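Local coordinates for imine reductase (Amycolatopsis orientalis, PDB 5FWN) that catalyses the NADPH-dependent reduction of imines to amines, at the interface of chains A and B. Coordinates in Å, arbitrary orientation; residue numbers count along the deposited sequence, not the author numbering. Chains: chain A/B, Imine reductase.

Contact 1: the interface of chains A and B. Residues chain A 183, 186-187, 190, 261; chain B 282, 285-286, 289.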
ATOM      1  N   ASN A 183      -6.094  -4.649   3.160  1.00 19.75           N
ATOM      2  CA  ASN A 183      -7.555  -4.669   3.150  1.00 19.07           C
ATOM      3  C   ASN A 183      -8.146  -3.983   1.952  1.00 19.06           C
ATOM      4  O   ASN A 183      -9.149  -4.440   1.401  1.00 18.16           O
ATOM      5  CB  ASN A 183      -8.154  -4.094   4.464  1.00 18.26           C
ATOM      6  CG  ASN A 183      -7.771  -4.913   5.721  1.00 19.91           C
ATOM      7  OD1 ASN A 183      -7.825  -4.397   6.879  1.00 24.15           O
ATOM      8  ND2 ASN A 183      -7.362  -6.130   5.538  1.00 16.82           N
ATOM      9  N   LEU A 186      -7.814  -6.273  -0.903  1.00 17.62           N
ATOM     10  CA  LEU A 186      -8.827  -7.357  -0.899  1.00 17.71           C
ATOM     11  C   LEU A 186     -10.164  -6.883  -1.416  1.00 18.19           C
ATOM     12  O   LEU A 186     -10.823  -7.608  -2.135  1.00 19.16           O
ATOM     13  CB  LEU A 186      -8.975  -7.990   0.493  1.00 17.88           C
ATOM     14  CG  LEU A 186      -7.733  -8.765   0.997  1.00 17.94           C
ATOM     15  CD1 LEU A 186      -7.993  -9.246   2.417  1.00 19.39           C
ATOM     16  CD2 LEU A 186      -7.309  -9.933   0.096  1.00 18.36           C
ATOM     17  N   HIS A 187     -10.546  -5.643  -1.109  1.00 19.45           N
ATOM     18  CA  HIS A 187     -11.700  -5.065  -1.729  1.00 19.48           C
ATOM     19  C   HIS A 187     -11.463  -4.965  -3.244  1.00 18.92           C
ATOM     20  O   HIS A 187     -12.304  -5.397  -4.034  1.00 18.49           O
ATOM     21  CB  HIS A 187     -12.062  -3.682  -1.169  1.00 20.77           C
ATOM     22  CG  HIS A 187     -13.311  -3.124  -1.796  1.00 20.14           C
ATOM     23  ND1 HIS A 187     -13.303  -2.067  -2.683  1.00 21.37           N
ATOM     24  CD2 HIS A 187     -14.605  -3.523  -1.713  1.00 23.65           C
ATOM     25  CE1 HIS A 187     -14.539  -1.836  -3.117  1.00 21.39           C
ATOM     26  NE2 HIS A 187     -15.351  -2.713  -2.553  1.00 20.39           N
ATOM     27  N   ALA A 190     -11.868  -8.356  -4.801  1.00 18.99           N
ATOM     28  CA  ALA A 190     -13.237  -8.790  -4.826  1.00 20.80           C
ATOM     29  C   ALA A 190     -14.008  -8.104  -5.946  1.00 20.58           C
ATOM     30  O   ALA A 190     -14.843  -8.708  -6.579  1.00 20.96           O
ATOM     31  CB  ALA A 190     -13.892  -8.502  -3.506  1.00 21.58           C
ATOM     32  N   ILE A 261     -15.471  -1.052   2.677  1.00 19.13           N
ATOM     33  CA  ILE A 261     -14.181  -0.412   2.552  1.00 18.17           C
ATOM     34  C   ILE A 261     -14.276   1.009   1.939  1.00 18.03           C
ATOM     35  O   ILE A 261     -13.903   1.975   2.597  1.00 18.60           O
ATOM     36  CB  ILE A 261     -13.157  -1.347   1.854  1.00 19.62           C
ATOM     37  CG1 ILE A 261     -12.723  -2.520   2.764  1.00 21.30           C
ATOM     38  CG2 ILE A 261     -11.924  -0.569   1.395  1.00 22.07           C
ATOM     39  CD1 ILE A 261     -11.951  -2.107   4.034  1.00 22.18           C
TER
ATOM     40  N   TYR B 282      -4.976 -14.859   6.097  1.00 23.01           N
ATOM     41  CA  TYR B 282      -5.310 -13.438   5.987  1.00 22.88           C
ATOM     42  C   TYR B 282      -6.247 -13.187   4.763  1.00 22.44           C
ATOM     43  O   TYR B 282      -7.259 -12.494   4.862  1.00 22.80           O
ATOM     44  CB  TYR B 282      -4.049 -12.535   5.953  1.00 20.84           C
ATOM     45  CG  TYR B 282      -4.413 -11.106   6.237  1.00 20.05           C
ATOM     46  CD1 TYR B 282      -5.081 -10.330   5.301  1.00 18.41           C
ATOM     47  CD2 TYR B 282      -4.156 -10.544   7.484  1.00 21.07           C
ATOM     48  CE1 TYR B 282      -5.452  -9.022   5.578  1.00 19.34           C
ATOM     49  CE2 TYR B 282      -4.553  -9.255   7.794  1.00 20.69           C
ATOM     50  CZ  TYR B 282      -5.186  -8.488   6.831  1.00 20.02           C
ATOM     51  OH  TYR B 282      -5.591  -7.210   7.166  1.00 18.33           O
ATOM     52  N   VAL B 285     -10.259 -12.996   4.705  1.00 20.08           N
ATOM     53  CA  VAL B 285     -10.974 -11.734   4.927  1.00 21.10           C
ATOM     54  C   VAL B 285     -11.850 -11.312   3.707  1.00 21.53           C
ATOM     55  O   VAL B 285     -12.935 -10.767   3.853  1.00 21.59           O
ATOM     56  CB  VAL B 285      -9.988 -10.585   5.269  1.00 21.47           C
ATOM     57  CG1 VAL B 285     -10.638  -9.204   5.125  1.00 23.53           C
ATOM     58  CG2 VAL B 285      -9.456 -10.743   6.675  1.00 21.33           C
ATOM     59  N   ILE B 286     -11.374 -11.586   2.505  1.00 22.31           N
ATOM     60  CA  ILE B 286     -12.098 -11.172   1.280  1.00 22.12           C
ATOM     61  C   ILE B 286     -13.495 -11.816   1.172  1.00 23.63           C
ATOM     62  O   ILE B 286     -14.432 -11.193   0.614  1.00 20.83           O
ATOM     63  CB  ILE B 286     -11.291 -11.557   0.045  1.00 21.56           C
ATOM     64  CG1 ILE B 286     -11.734 -10.754  -1.155  1.00 20.45           C
ATOM     65  CG2 ILE B 286     -11.329 -13.105  -0.201  1.00 21.50           C
ATOM     66  CD1 ILE B 286     -10.892 -11.049  -2.412  1.00 21.03           C
ATOM     67  N   TRP B 289     -16.810 -10.067   1.942  1.00 26.82           N
ATOM     68  CA  TRP B 289     -17.372  -9.012   1.043  1.00 28.43           C
ATOM     69  C   TRP B 289     -18.006  -9.466  -0.269  1.00 28.02           C
ATOM     70  O   TRP B 289     -18.416  -8.628  -1.064  1.00 25.67           O
ATOM     71  CB  TRP B 289     -16.286  -7.977   0.733  1.00 25.28           C
ATOM     72  CG  TRP B 289     -15.809  -7.288   1.930  1.00 24.23           C
ATOM     73  CD1 TRP B 289     -16.534  -6.919   3.032  1.00 23.02           C
ATOM     74  CD2 TRP B 289     -14.491  -6.872   2.154  1.00 22.68           C
ATOM     75  NE1 TRP B 289     -15.739  -6.278   3.929  1.00 26.05           N
ATOM     76  CE2 TRP B 289     -14.462  -6.259   3.428  1.00 24.68           C
ATOM     77  CE3 TRP B 289     -13.320  -6.959   1.414  1.00 21.98           C
ATOM     78  CZ2 TRP B 289     -13.305  -5.737   3.971  1.00 23.57           C
ATOM     79  CZ3 TRP B 289     -12.178  -6.449   1.937  1.00 21.60           C
ATOM     80  CH2 TRP B 289     -12.164  -5.848   3.204  1.00 23.75           C
TER
HETATM   81  O   HOH W   1      -6.776  -5.787   9.172  1.00 21.43           O
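B:Trp289 wedges its benzo ring against chain A: A:Ile261 CG1 lies over one face of the six-membered ring, displaced to its rim, 3.4 Å from B:Trp289 CH2, and the two side chains cross at about a right angle. The A:Leu186 backbone carbonyl carbon meets the same indole at its edge, in plane, while the A:Leu186 CB methylene touches CZ3 at 3.8 Å. One turn earlier in 3-10 helix 282-289, B:Val285 CB takes the A:Leu186 CD1 methyl at 3.7 Å. B:Ile286 CG1, anti to its own N (chi1 -160°), is thereby sent to A:Ala190 CB, 3.9 Å away. At the polar end, A:Asn183 ND2 donates to the phenolic OH of B:Tyr282 (2.6 Å, 140° at H). Amide and ring are nearly coplanar, 14° apart, yet the acceptor sits tilted from the amide plane. A water links the same OH to A:Asn183 OD1, tying down both ends of the amide. Replacing B:Trp289 with an alanine would probably open a gap beside A:Ile261 and A:Leu186 and leave the C-terminal turn loosely held. The scaffold of this shell is helix 166-193, which brings A:Asn183, A:Leu186, A:His187 and A:Ala190 to one side, and helix 260-275, which supplies A:Ile261. Together they clasp the partner's C-terminus and help join the subunits into a dimer.

Contact 2: the interface of chains A and B. Residues chain A 122, 174-175, 178; chain B 209-210, 214.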
ATOM      1  N   MET A 122      11.153  -7.538  10.632  1.00 25.52           N
ATOM      2  CA  MET A 122      10.283  -7.053   9.557  1.00 23.53           C
ATOM      3  C   MET A 122       9.918  -8.060   8.452  1.00 25.88           C
ATOM      4  O   MET A 122       9.374  -7.714   7.414  1.00 27.98           O
ATOM      5  CB  MET A 122      10.912  -5.778   8.966  1.00 24.04           C
ATOM      6  CG  MET A 122      11.227  -4.694  10.002  1.00 22.59           C
ATOM      7  SD  MET A 122       9.853  -4.316  11.150  1.00 23.51           S
ATOM      8  CE  MET A 122       8.629  -3.714   9.969  1.00 24.13           C
ATOM      9  N   LEU A 174       4.465   1.028  10.515  1.00 16.13           N
ATOM     10  CA  LEU A 174       4.586   0.385   9.214  1.00 16.07           C
ATOM     11  C   LEU A 174       3.546  -0.725   9.085  1.00 17.59           C
ATOM     12  O   LEU A 174       2.882  -0.824   8.082  1.00 17.30           O
ATOM     13  CB  LEU A 174       6.004  -0.126   9.019  1.00 15.59           C
ATOM     14  CG  LEU A 174       7.035   1.008   8.895  1.00 16.58           C
ATOM     15  CD1 LEU A 174       8.422   0.411   8.992  1.00 18.41           C
ATOM     16  CD2 LEU A 174       6.901   1.774   7.580  1.00 16.67           C
ATOM     17  N   LEU A 175       3.345  -1.501  10.150  1.00 16.47           N
ATOM     18  CA  LEU A 175       2.371  -2.555  10.077  1.00 16.37           C
ATOM     19  C   LEU A 175       0.927  -2.036  10.011  1.00 16.73           C
ATOM     20  O   LEU A 175       0.078  -2.600   9.313  1.00 16.78           O
ATOM     21  CB  LEU A 175       2.576  -3.539  11.238  1.00 17.16           C
ATOM     22  CG  LEU A 175       3.853  -4.333  11.311  1.00 18.45           C
ATOM     23  CD1 LEU A 175       3.978  -5.174  12.612  1.00 20.65           C
ATOM     24  CD2 LEU A 175       3.958  -5.269  10.117  1.00 20.72           C
ATOM     25  N   MET A 178       0.392  -1.408   6.508  1.00 17.92           N
ATOM     26  CA  MET A 178       0.259  -2.703   5.846  1.00 18.97           C
ATOM     27  C   MET A 178      -1.157  -3.262   5.947  1.00 18.27           C
ATOM     28  O   MET A 178      -1.720  -3.685   4.922  1.00 15.41           O
ATOM     29  CB  MET A 178       1.257  -3.733   6.410  1.00 20.82           C
ATOM     30  CG  MET A 178       1.200  -5.110   5.733  1.00 23.88           C
ATOM     31  SD  MET A 178       2.299  -6.283   6.549  1.00 27.97           S
ATOM     32  CE  MET A 178       1.182  -6.640   7.932  1.00 28.64           C
TER
ATOM     33  N   TRP B 209      11.118   1.409   0.686  1.00 19.97           N
ATOM     34  CA  TRP B 209      11.451   0.045   1.130  1.00 21.56           C
ATOM     35  C   TRP B 209      10.193  -0.767   1.564  1.00 20.26           C
ATOM     36  O   TRP B 209       9.882  -1.809   0.971  1.00 20.94           O
ATOM     37  CB  TRP B 209      12.577   0.032   2.217  1.00 21.50           C
ATOM     38  CG  TRP B 209      12.652  -1.297   2.835  1.00 22.10           C
ATOM     39  CD1 TRP B 209      13.096  -2.411   2.264  1.00 21.65           C
ATOM     40  CD2 TRP B 209      12.095  -1.686   4.109  1.00 22.08           C
ATOM     41  NE1 TRP B 209      12.887  -3.472   3.082  1.00 23.86           N
ATOM     42  CE2 TRP B 209      12.303  -3.053   4.240  1.00 22.66           C
ATOM     43  CE3 TRP B 209      11.468  -0.992   5.148  1.00 23.23           C
ATOM     44  CZ2 TRP B 209      11.900  -3.766   5.353  1.00 22.97           C
ATOM     45  CZ3 TRP B 209      11.087  -1.694   6.270  1.00 22.95           C
ATOM     46  CH2 TRP B 209      11.287  -3.071   6.349  1.00 22.54           C
ATOM     47  N   PHE B 210       9.447  -0.307   2.557  1.00 20.42           N
ATOM     48  CA  PHE B 210       8.469  -1.185   3.184  1.00 19.81           C
ATOM     49  C   PHE B 210       7.359  -1.571   2.208  1.00 20.32           C
ATOM     50  O   PHE B 210       6.919  -2.730   2.157  1.00 17.79           O
ATOM     51  CB  PHE B 210       7.872  -0.520   4.417  1.00 20.95           C
ATOM     52  CG  PHE B 210       7.001  -1.432   5.238  1.00 19.98           C
ATOM     53  CD1 PHE B 210       7.550  -2.407   6.021  1.00 21.01           C
ATOM     54  CD2 PHE B 210       5.611  -1.291   5.200  1.00 21.17           C
ATOM     55  CE1 PHE B 210       6.737  -3.269   6.776  1.00 23.33           C
ATOM     56  CE2 PHE B 210       4.794  -2.143   5.930  1.00 21.30           C
ATOM     57  CZ  PHE B 210       5.350  -3.148   6.695  1.00 20.95           C
ATOM     58  N   VAL B 214       7.825  -5.374   1.589  1.00 20.98           N
ATOM     59  CA  VAL B 214       7.008  -6.098   2.538  1.00 20.37           C
ATOM     60  C   VAL B 214       5.539  -6.146   2.109  1.00 22.09           C
ATOM     61  O   VAL B 214       4.991  -7.206   1.928  1.00 20.12           O
ATOM     62  CB  VAL B 214       7.207  -5.538   3.968  1.00 22.47           C
ATOM     63  CG1 VAL B 214       6.327  -6.282   4.976  1.00 25.05           C
ATOM     64  CG2 VAL B 214       8.675  -5.652   4.360  1.00 21.60           C
TER
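A CH-pi contact centres on B:Phe210, where A:Leu174 CB stands over the middle of the phenyl face, 3.7 Å from the centroid. Both residues belong to the all-helical C-terminal domain typical of imine reductases of the HIBADH-related family, A:Leu174 on helix 166-193 and B:Phe210 on helix 199-222. Carrying CG anti to its backbone N (chi1 -172°), B:Phe210 extends away from its own helix toward chain A. The opposite face is backed by B:Val214 CB, 3.6 Å above the plane and shifted toward the rim, so the ring is held between A:Leu174 and B:Val214 of its own helix.

Apolar contacts line the rim. A:Met178 CB meets CE2 at 3.9 Å, near the ring plane. At the other side, the A:Met122 methyl CE reaches CE1 at 3.7 Å, on the same side of the ring as A:Leu174; bends at chi2 and chi3 fold the thioether back to bring it there. The indole of B:Trp209 is touched at its edge, in plane, with CH2 3.8 Å from A:Met122 CB, and that same CH2 abuts the edge of B:Phe210 in plane.

Among polar backbone atoms, the A:Leu174 carbonyl O lies 3.2 Å from B:Phe210 CE2, and B:Val214 CG2 packs against the A:Met122 carbonyl O at 3.8 Å.

Contact 3: the interface of chains A and B. Residues chain A 192, 197, 202, 205; chain B 166, 169-170.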
ATOM      1  N   VAL A 192     -12.815  -6.795  -8.888  1.00 22.47           N
ATOM      2  CA  VAL A 192     -12.518  -7.334 -10.245  1.00 21.00           C
ATOM      3  C   VAL A 192     -12.986  -8.794 -10.340  1.00 19.14           C
ATOM      4  O   VAL A 192     -13.491  -9.235 -11.379  1.00 17.30           O
ATOM      5  CB  VAL A 192     -11.064  -7.187 -10.674  1.00 20.55           C
ATOM      6  CG1 VAL A 192     -10.697  -5.711 -10.750  1.00 20.38           C
ATOM      7  CG2 VAL A 192     -10.097  -8.001  -9.816  1.00 20.79           C
ATOM      8  N   VAL A 197     -12.685 -11.521 -13.438  1.00 20.14           N
ATOM      9  CA  VAL A 197     -11.263 -11.241 -13.733  1.00 21.38           C
ATOM     10  C   VAL A 197     -10.390 -12.175 -12.881  1.00 21.24           C
ATOM     11  O   VAL A 197     -10.667 -12.348 -11.708  1.00 21.25           O
ATOM     12  CB  VAL A 197     -10.890  -9.767 -13.421  1.00 23.15           C
ATOM     13  CG1 VAL A 197      -9.420  -9.485 -13.674  1.00 23.76           C
ATOM     14  CG2 VAL A 197     -11.732  -8.824 -14.250  1.00 25.18           C
ATOM     15  N   PHE A 202      -4.462  -9.615 -12.069  1.00 23.12           N
ATOM     16  CA  PHE A 202      -4.757  -8.382 -11.421  1.00 22.48           C
ATOM     17  C   PHE A 202      -3.754  -8.114 -10.285  1.00 23.02           C
ATOM     18  O   PHE A 202      -3.329  -6.987 -10.073  1.00 21.96           O
ATOM     19  CB  PHE A 202      -6.136  -8.412 -10.827  1.00 22.58           C
ATOM     20  CG  PHE A 202      -6.462  -7.173 -10.066  1.00 21.13           C
ATOM     21  CD1 PHE A 202      -6.712  -5.973 -10.748  1.00 19.73           C
ATOM     22  CD2 PHE A 202      -6.536  -7.183  -8.683  1.00 20.08           C
ATOM     23  CE1 PHE A 202      -7.028  -4.818 -10.054  1.00 17.82           C
ATOM     24  CE2 PHE A 202      -6.807  -6.003  -7.990  1.00 18.79           C
ATOM     25  CZ  PHE A 202      -7.072  -4.838  -8.678  1.00 18.78           C
ATOM     26  N   LEU A 205      -0.585  -6.786 -11.577  1.00 22.79           N
ATOM     27  CA  LEU A 205      -0.719  -5.392 -12.009  1.00 21.28           C
ATOM     28  C   LEU A 205      -0.726  -4.455 -10.787  1.00 20.16           C
ATOM     29  O   LEU A 205      -0.068  -3.400 -10.781  1.00 18.29           O
ATOM     30  CB  LEU A 205      -1.956  -5.181 -12.855  1.00 24.84           C
ATOM     31  CG  LEU A 205      -2.279  -3.747 -13.317  1.00 26.74           C
ATOM     32  CD1 LEU A 205      -1.347  -3.283 -14.435  1.00 29.40           C
ATOM     33  CD2 LEU A 205      -3.728  -3.629 -13.764  1.00 30.06           C
TER
ATOM     34  N   LEU B 166     -14.259  -2.685 -18.464  1.00 18.22           N
ATOM     35  CA  LEU B 166     -13.094  -3.161 -17.735  1.00 19.90           C
ATOM     36  C   LEU B 166     -12.197  -2.080 -17.190  1.00 19.81           C
ATOM     37  O   LEU B 166     -11.683  -2.210 -16.073  1.00 21.04           O
ATOM     38  CB  LEU B 166     -12.240  -4.107 -18.588  1.00 19.26           C
ATOM     39  CG  LEU B 166     -12.814  -5.476 -18.852  1.00 20.54           C
ATOM     40  CD1 LEU B 166     -12.071  -6.180 -19.952  1.00 19.52           C
ATOM     41  CD2 LEU B 166     -12.786  -6.326 -17.599  1.00 22.20           C
ATOM     42  N   LEU B 169     -13.701  -0.723 -14.155  1.00 21.51           N
ATOM     43  CA  LEU B 169     -13.645  -1.726 -13.105  1.00 21.43           C
ATOM     44  C   LEU B 169     -12.244  -1.772 -12.477  1.00 20.00           C
ATOM     45  O   LEU B 169     -12.114  -1.697 -11.280  1.00 18.01           O
ATOM     46  CB  LEU B 169     -14.018  -3.080 -13.660  1.00 23.57           C
ATOM     47  CG  LEU B 169     -14.137  -4.185 -12.613  1.00 25.07           C
ATOM     48  CD1 LEU B 169     -15.394  -3.949 -11.777  1.00 26.78           C
ATOM     49  CD2 LEU B 169     -14.217  -5.525 -13.280  1.00 25.14           C
ATOM     50  N   TYR B 170     -11.222  -1.926 -13.299  1.00 17.94           N
ATOM     51  CA  TYR B 170      -9.847  -1.931 -12.808  1.00 17.75           C
ATOM     52  C   TYR B 170      -9.491  -0.611 -12.096  1.00 19.38           C
ATOM     53  O   TYR B 170      -8.874  -0.633 -11.036  1.00 19.93           O
ATOM     54  CB  TYR B 170      -8.831  -2.150 -13.935  1.00 17.27           C
ATOM     55  CG  TYR B 170      -8.544  -3.585 -14.305  1.00 18.25           C
ATOM     56  CD1 TYR B 170      -9.474  -4.319 -14.999  1.00 20.89           C
ATOM     57  CD2 TYR B 170      -7.315  -4.173 -14.066  1.00 18.47           C
ATOM     58  CE1 TYR B 170      -9.224  -5.622 -15.384  1.00 22.72           C
ATOM     59  CE2 TYR B 170      -7.053  -5.471 -14.452  1.00 21.50           C
ATOM     60  CZ  TYR B 170      -8.020  -6.180 -15.112  1.00 22.76           C
ATOM     61  OH  TYR B 170      -7.807  -7.425 -15.567  1.00 27.60           O
TER
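The phenol ring of B:Tyr170 packs against A:Leu205 and A:Phe202, one rim shared between them, with A:Val197 at its hydroxyl end. This is helix-to-helix packing of the kind that builds the intertwined C-terminal domains of imine reductase dimers: B:Tyr170 comes from helix 166-193, A:Phe202 and A:Leu205 from helix 199-222, and A:Val197 from the loop joining those helices.

Packing is tight along the CD2-CE2 rim of the tyrosine. A:Leu205 CD2 comes to the rim 3.6 Å from B:Tyr170 CD2, its side chain slanting across the phenol. A:Phe202 arrives from above the phenol plane, with CD1 3.8 Å from B:Tyr170 CE2. The two aromatic side chains run past one another in opposite directions, and the tyrosine CD2 lies at the edge of the phenylalanine ring, in its plane; the rings are therefore steeply inclined and meet without face-to-face stacking. A:Val192 CG2 braces one face of A:Phe202 from within its own chain, 3.7 Å above the plane. With CG anti to the carbonyl carbon (chi1 -85°), B:Tyr170 carries its hydroxyl out to the A:Val197 CG1 methyl, which also touches CZ at 3.9 Å.

The flank is looser, its contacts longer. B:Leu169 CD2 meets the A:Val192 CA at 3.9 Å, and beyond it B:Leu166 CD2 stays 4.3 Å from A:Val197 CG2. B:Tyr170 and A:Val197 bury the largest share of surface on their respective sides.

Helix 166-193 runs through all three contacts: chain A contributes it to contact 1, contact 2 and, with A:Val192, contact 3, where chain B's copy also faces it. Helix 199-222 serves contact 2 from chain B and contact 3 from chain A. Measured between centres of their C-alpha atoms, contacts 1 and 2 are about 19 Å apart, contacts 1 and 3 about 15 Å, and contacts 2 and 3 about 25 Å. Each has a symmetry twin. Through A:Met122, contact 2 brings one subunit's nucleotide-binding domain against the other's helical domain, as expected of imine reductase dimers, whose active sites lie at that junction.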